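Long-range contact in trypsin inhibitor BGIT (Momordica charantia, PDB 1VBW), which inhibits trypsin as a member of the potato type I family of serine protease inhibitors: residues K6-A20 against V53-I67. Residues are numbered along the deposited sequence; the frame is centred on the assembly and turned at random.
With K (potassium ion), chain B; NA (sodium ion), chain C.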
loop_
_atom_site.group_PDB
_atom_site.type_symbol
_atom_site.label_atom_id
_atom_site.label_comp_id
_atom_site.label_asym_id
_atom_site.label_seq_id
_atom_site.Cartn_x
_atom_site.Cartn_y
_atom_site.Cartn_z
ATOM N N LYS A 6 -3.220 12.087 -0.267
ATOM C CA LYS A 6 -4.024 10.911 -0.494
ATOM C C LYS A 6 -3.588 9.808 0.449
ATOM O O LYS A 6 -2.393 9.532 0.581
ATOM C CB LYS A 6 -3.933 10.473 -1.971
ATOM C CG LYS A 6 -4.838 9.328 -2.308
ATOM C CD LYS A 6 -4.961 9.109 -3.807
ATOM C CE LYS A 6 -5.849 7.947 -4.132
ATOM N NZ LYS A 6 -5.920 7.720 -5.613
ATOM N N SER A 7 -4.568 9.135 1.068
ATOM C CA SER A 7 -4.195 8.162 2.072
ATOM C C SER A 7 -4.827 6.775 1.910
ATOM O O SER A 7 -4.532 5.887 2.674
ATOM C CB SER A 7 -4.419 8.737 3.465
ATOM O OG SER A 7 -5.723 9.152 3.574
ATOM N N SER A 8 -5.667 6.599 0.869
ATOM C CA SER A 8 -6.118 5.241 0.546
ATOM C C SER A 8 -6.326 5.164 -0.959
ATOM O O SER A 8 -6.649 6.161 -1.612
ATOM C CB SER A 8 -7.360 4.847 1.358
ATOM O OG SER A 8 -7.629 3.460 1.223
ATOM N N TRP A 9 -6.111 3.973 -1.458
ATOM C CA TRP A 9 -6.140 3.700 -2.906
ATOM C C TRP A 9 -7.068 2.534 -3.209
ATOM O O TRP A 9 -6.651 1.459 -3.653
ATOM C CB TRP A 9 -4.718 3.361 -3.417
ATOM C CG TRP A 9 -3.839 4.570 -3.447
ATOM C CD1 TRP A 9 -3.561 5.309 -4.538
ATOM C CD2 TRP A 9 -3.106 5.166 -2.344
ATOM N NE1 TRP A 9 -2.721 6.368 -4.232
ATOM C CE2 TRP A 9 -2.422 6.279 -2.876
ATOM C CE3 TRP A 9 -2.940 4.864 -1.000
ATOM C CZ2 TRP A 9 -1.614 7.104 -2.101
ATOM C CZ3 TRP A 9 -2.151 5.688 -0.215
ATOM C CH2 TRP A 9 -1.493 6.805 -0.765
ATOM N N PRO A 10 -8.363 2.725 -2.958
ATOM C CA PRO A 10 -9.282 1.560 -3.118
ATOM C C PRO A 10 -9.327 1.040 -4.520
ATOM O O PRO A 10 -9.636 -0.162 -4.700
ATOM C CB PRO A 10 -10.641 2.170 -2.689
ATOM C CG PRO A 10 -10.508 3.640 -2.915
ATOM C CD PRO A 10 -9.050 3.924 -2.501
ATOM N N GLN A 11 -9.062 1.832 -5.556
ATOM C CA GLN A 11 -9.141 1.345 -6.912
ATOM C C GLN A 11 -7.990 0.450 -7.298
ATOM O O GLN A 11 -8.022 -0.139 -8.399
ATOM C CB GLN A 11 -9.231 2.486 -7.945
ATOM C CG GLN A 11 -10.465 3.338 -7.792
ATOM C CD GLN A 11 -10.592 4.311 -8.980
ATOM O OE1 GLN A 11 -10.511 3.951 -10.143
ATOM N NE2 GLN A 11 -10.712 5.591 -8.666
ATOM N N LEU A 12 -6.952 0.321 -6.452
ATOM C CA LEU A 12 -5.821 -0.534 -6.813
ATOM C C LEU A 12 -6.031 -2.004 -6.517
ATOM O O LEU A 12 -5.207 -2.822 -6.947
ATOM C CB LEU A 12 -4.540 -0.007 -6.187
ATOM C CG LEU A 12 -4.095 1.371 -6.683
ATOM C CD1 LEU A 12 -2.866 1.832 -5.935
ATOM C CD2 LEU A 12 -3.796 1.327 -8.199
ATOM N N VAL A 13 -7.130 -2.376 -5.854
ATOM C CA VAL A 13 -7.391 -3.814 -5.736
ATOM C C VAL A 13 -7.583 -4.376 -7.130
ATOM O O VAL A 13 -8.180 -3.781 -8.004
ATOM C CB VAL A 13 -8.580 -4.147 -4.830
ATOM C CG1 VAL A 13 -8.298 -3.605 -3.425
ATOM C CG2 VAL A 13 -9.898 -3.628 -5.384
ATOM N N GLY A 14 -7.001 -5.593 -7.324
ATOM C CA GLY A 14 -7.046 -6.196 -8.641
ATOM C C GLY A 14 -5.924 -5.815 -9.544
ATOM O O GLY A 14 -5.749 -6.498 -10.563
ATOM N N SER A 15 -5.157 -4.787 -9.225
ATOM C CA SER A 15 -3.973 -4.383 -9.959
ATOM C C SER A 15 -2.793 -5.257 -9.534
ATOM O O SER A 15 -2.832 -5.920 -8.513
ATOM C CB SER A 15 -3.624 -2.896 -9.676
ATOM O OG SER A 15 -4.700 -2.057 -10.114
ATOM N N THR A 16 -1.715 -5.203 -10.305
ATOM C CA THR A 16 -0.489 -5.844 -9.804
ATOM C C THR A 16 0.120 -4.979 -8.721
ATOM O O THR A 16 -0.025 -3.738 -8.623
ATOM C CB THR A 16 0.553 -5.993 -10.918
ATOM O OG1 THR A 16 0.997 -4.656 -11.323
ATOM C CG2 THR A 16 -0.054 -6.675 -12.135
ATOM N N GLY A 17 0.894 -5.666 -7.830
ATOM C CA GLY A 17 1.577 -4.927 -6.788
ATOM C C GLY A 17 2.514 -3.873 -7.310
ATOM O O GLY A 17 2.630 -2.786 -6.727
ATOM N N ALA A 18 3.247 -4.176 -8.393
ATOM C CA ALA A 18 4.182 -3.196 -8.947
ATOM C C ALA A 18 3.471 -1.971 -9.468
ATOM O O ALA A 18 3.910 -0.829 -9.211
ATOM C CB ALA A 18 4.964 -3.862 -10.106
ATOM N N ALA A 19 2.364 -2.190 -10.185
ATOM C CA ALA A 19 1.616 -1.032 -10.695
ATOM C C ALA A 19 1.144 -0.189 -9.512
ATOM O O ALA A 19 1.185 1.062 -9.552
ATOM C CB ALA A 19 0.465 -1.445 -11.567
ATOM N N ALA A 20 0.623 -0.857 -8.485
ATOM C CA ALA A 20 0.128 -0.151 -7.319
ATOM C C ALA A 20 1.185 0.656 -6.621
ATOM O O ALA A 20 0.978 1.817 -6.244
ATOM C CB ALA A 20 -0.524 -1.156 -6.375
ATOM N N VAL A 53 0.957 -2.913 0.751
ATOM C CA VAL A 53 0.293 -3.403 -0.428
ATOM C C VAL A 53 0.225 -4.928 -0.308
ATOM O O VAL A 53 1.207 -5.596 -0.543
ATOM C CB VAL A 53 0.984 -2.962 -1.710
ATOM C CG1 VAL A 53 0.227 -3.493 -2.927
ATOM C CG2 VAL A 53 1.078 -1.428 -1.774
ATOM N N TRP A 54 -0.961 -5.399 0.120
ATOM C CA TRP A 54 -1.139 -6.813 0.403
ATOM C C TRP A 54 -1.496 -7.551 -0.890
ATOM O O TRP A 54 -2.478 -7.180 -1.533
ATOM C CB TRP A 54 -2.249 -7.007 1.418
ATOM C CG TRP A 54 -1.917 -6.465 2.780
ATOM C CD1 TRP A 54 -2.331 -5.274 3.333
ATOM C CD2 TRP A 54 -1.145 -7.151 3.767
ATOM N NE1 TRP A 54 -1.823 -5.167 4.623
ATOM C CE2 TRP A 54 -1.100 -6.305 4.910
ATOM C CE3 TRP A 54 -0.491 -8.368 3.818
ATOM C CZ2 TRP A 54 -0.403 -6.663 6.080
ATOM C CZ3 TRP A 54 0.191 -8.736 4.972
ATOM C CH2 TRP A 54 0.208 -7.883 6.073
ATOM N N VAL A 55 -0.718 -8.571 -1.222
ATOM C CA VAL A 55 -0.858 -9.223 -2.529
ATOM C C VAL A 55 -1.089 -10.721 -2.349
ATOM O O VAL A 55 -0.722 -11.377 -1.370
ATOM C CB VAL A 55 0.346 -8.989 -3.415
ATOM C CG1 VAL A 55 0.489 -7.496 -3.757
ATOM C CG2 VAL A 55 1.625 -9.543 -2.846
ATOM N N THR A 56 -1.714 -11.289 -3.402
ATOM C CA THR A 56 -1.860 -12.735 -3.526
ATOM C C THR A 56 -0.508 -13.362 -3.883
ATOM O O THR A 56 0.491 -12.711 -4.163
ATOM C CB THR A 56 -2.875 -13.087 -4.615
ATOM O OG1 THR A 56 -2.249 -12.783 -5.873
ATOM C CG2 THR A 56 -4.184 -12.373 -4.441
ATOM N N GLU A 57 -0.522 -14.699 -3.982
ATOM C CA GLU A 57 0.658 -15.456 -4.430
ATOM C C GLU A 57 1.057 -15.132 -5.854
ATOM O O GLU A 57 2.198 -15.389 -6.258
ATOM C CB GLU A 57 0.307 -16.938 -4.165
ATOM C CG GLU A 57 -0.921 -17.516 -4.849
ATOM C CD GLU A 57 -2.293 -17.036 -4.423
ATOM O OE1 GLU A 57 -2.458 -16.399 -3.336
ATOM O OE2 GLU A 57 -3.296 -17.203 -5.165
ATOM N N ARG A 58 0.153 -14.555 -6.652
ATOM C CA ARG A 58 0.471 -14.134 -8.022
ATOM C C ARG A 58 0.828 -12.652 -8.106
ATOM O O ARG A 58 1.028 -12.088 -9.187
ATOM C CB ARG A 58 -0.661 -14.372 -9.018
ATOM C CG ARG A 58 -0.999 -15.866 -9.067
ATOM C CD ARG A 58 -2.122 -16.105 -10.092
ATOM N NE ARG A 58 -2.640 -17.480 -9.869
ATOM C CZ ARG A 58 -3.784 -17.884 -10.368
ATOM N NH1 ARG A 58 -4.470 -17.066 -11.170
ATOM N NH2 ARG A 58 -4.189 -19.143 -10.130
ATOM N N GLY A 59 0.859 -11.999 -6.927
ATOM C CA GLY A 59 1.283 -10.594 -6.892
ATOM C C GLY A 59 0.156 -9.600 -7.175
ATOM O O GLY A 59 0.482 -8.438 -7.421
ATOM N N ILE A 60 -1.093 -9.987 -7.058
ATOM C CA ILE A 60 -2.248 -9.111 -7.302
ATOM C C ILE A 60 -2.676 -8.504 -5.967
ATOM O O ILE A 60 -2.779 -9.168 -4.971
ATOM C CB ILE A 60 -3.392 -9.900 -7.954
ATOM C CG1 ILE A 60 -2.939 -10.457 -9.319
ATOM C CG2 ILE A 60 -4.619 -9.033 -8.089
ATOM C CD1 ILE A 60 -2.581 -9.382 -10.334
ATOM N N VAL A 61 -2.955 -7.183 -6.031
ATOM C CA VAL A 61 -3.415 -6.491 -4.826
ATOM C C VAL A 61 -4.784 -6.993 -4.384
ATOM O O VAL A 61 -5.738 -6.999 -5.158
ATOM C CB VAL A 61 -3.454 -4.980 -5.112
ATOM C CG1 VAL A 61 -3.931 -4.186 -3.874
ATOM C CG2 VAL A 61 -2.111 -4.448 -5.548
ATOM N N ALA A 62 -4.851 -7.398 -3.107
ATOM C CA ALA A 62 -5.996 -8.104 -2.584
ATOM C C ALA A 62 -6.637 -7.401 -1.400
ATOM O O ALA A 62 -7.593 -7.955 -0.841
ATOM C CB ALA A 62 -5.594 -9.518 -2.153
ATOM N N ARG A 63 -6.128 -6.249 -1.006
ATOM C CA ARG A 63 -6.736 -5.402 0.024
ATOM C C ARG A 63 -6.536 -3.933 -0.406
ATOM O O ARG A 63 -5.534 -3.656 -1.094
ATOM C CB ARG A 63 -6.076 -5.552 1.396
ATOM C CG ARG A 63 -6.036 -6.987 1.943
ATOM C CD ARG A 63 -7.434 -7.446 2.387
ATOM N NE ARG A 63 -7.359 -8.737 3.055
ATOM C CZ ARG A 63 -7.249 -9.913 2.493
ATOM N NH1 ARG A 63 -7.173 -11.031 3.238
ATOM N NH2 ARG A 63 -7.234 -10.015 1.148
ATOM N N PRO A 64 -7.392 -3.014 -0.021
ATOM C CA PRO A 64 -7.217 -1.571 -0.464
ATOM C C PRO A 64 -6.016 -0.945 0.211
ATOM O O PRO A 64 -5.989 -0.845 1.449
ATOM C CB PRO A 64 -8.541 -0.893 0.009
ATOM C CG PRO A 64 -9.046 -1.790 1.057
ATOM C CD PRO A 64 -8.612 -3.172 0.789
ATOM N N PRO A 65 -4.983 -0.552 -0.513
ATOM C CA PRO A 65 -3.818 0.014 0.147
ATOM C C PRO A 65 -4.159 1.307 0.870
ATOM O O PRO A 65 -4.810 2.174 0.302
ATOM C CB PRO A 65 -2.827 0.239 -0.997
ATOM C CG PRO A 65 -3.239 -0.741 -2.067
ATOM C CD PRO A 65 -4.745 -0.745 -1.965
ATOM N N THR A 66 -3.679 1.422 2.105
ATOM C CA THR A 66 -3.984 2.575 2.941
ATOM C C THR A 66 -2.731 2.940 3.729
ATOM O O THR A 66 -1.985 2.049 4.127
ATOM C CB THR A 66 -5.144 2.152 3.885
ATOM O OG1 THR A 66 -6.268 1.766 3.033
ATOM C CG2 THR A 66 -5.561 3.322 4.733
ATOM N N ILE A 67 -2.527 4.215 4.003
ATOM C CA ILE A 67 -1.454 4.633 4.907
ATOM C C ILE A 67 -1.658 3.990 6.270
ATOM O O ILE A 67 -2.762 3.924 6.825
ATOM C CB ILE A 67 -1.392 6.148 5.055
ATOM C CG1 ILE A 67 -0.971 6.817 3.742
ATOM C CG2 ILE A 67 -0.466 6.535 6.197
ATOM C CD1 ILE A 67 -0.880 8.339 3.786
HETATM K K K B . -9.329 -2.019 -9.452
HETATM NA NA NA C . -0.214 0.522 5.484
HETATM O O HOH W 1 -7.144 -2.664 -10.867
HETATM O O HOH W 2 -9.371 -0.803 -11.550
HETATM O O HOH W 3 -11.268 -3.616 -10.047
HETATM O O HOH W 4 -2.609 -0.666 6.032
#
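The Trp9 indole meets Pro65 and Ile67 at its edge: Pro65 O lies in the ring plane, 3.5 Å from Trp9 CE3, and Ile67 CG1 sits near that plane beside CZ3. Lys6 CG rests over one face, offset toward the rim, while Lys6 NZ makes a salt bridge to Glu27 OE1 of helix 17-27 and Trp9 NE1 hydrogen-bonds to the same oxygen. Pro65 O also takes the Trp9 N-H, nearly along the C=O axis (2.8 Å from Trp9 N). In the conformers described, Ser8 OG, anti to its own nitrogen (chi1 -169°), shares a 2.8 Å hydrogen bond with Thr66 OG1; either hydroxyl could donate. Ile67 N donates to Ser7 O. The type II turn Leu12-Ser15, whose Val13 O, with Gln11 O, binds potassium, gives Val61 O an almost straight bond from Gly14 N (178°). It leads into a single bridge, Thr16 with Ile60, flanked by Val61 N to Ser15 O and Gly17 N to Gly59 O. Val61 sets CB 3.3 Å from Leu12 O and turns CG2 to Ala20 CB (3.7 Å). Ile60 lays CG2 3.6 Å from Ser15 O and also near Gly14 O; an alanine here would probably uncover those carbonyls and open a gap beside the bridge. Five of the six hydrogen bonds across are backbone to backbone, so main-chain bonds and apolar packing chiefly join Ser7-Trp9 to Pro65-Ile67, and the turn and helix start to Gly59-Val61.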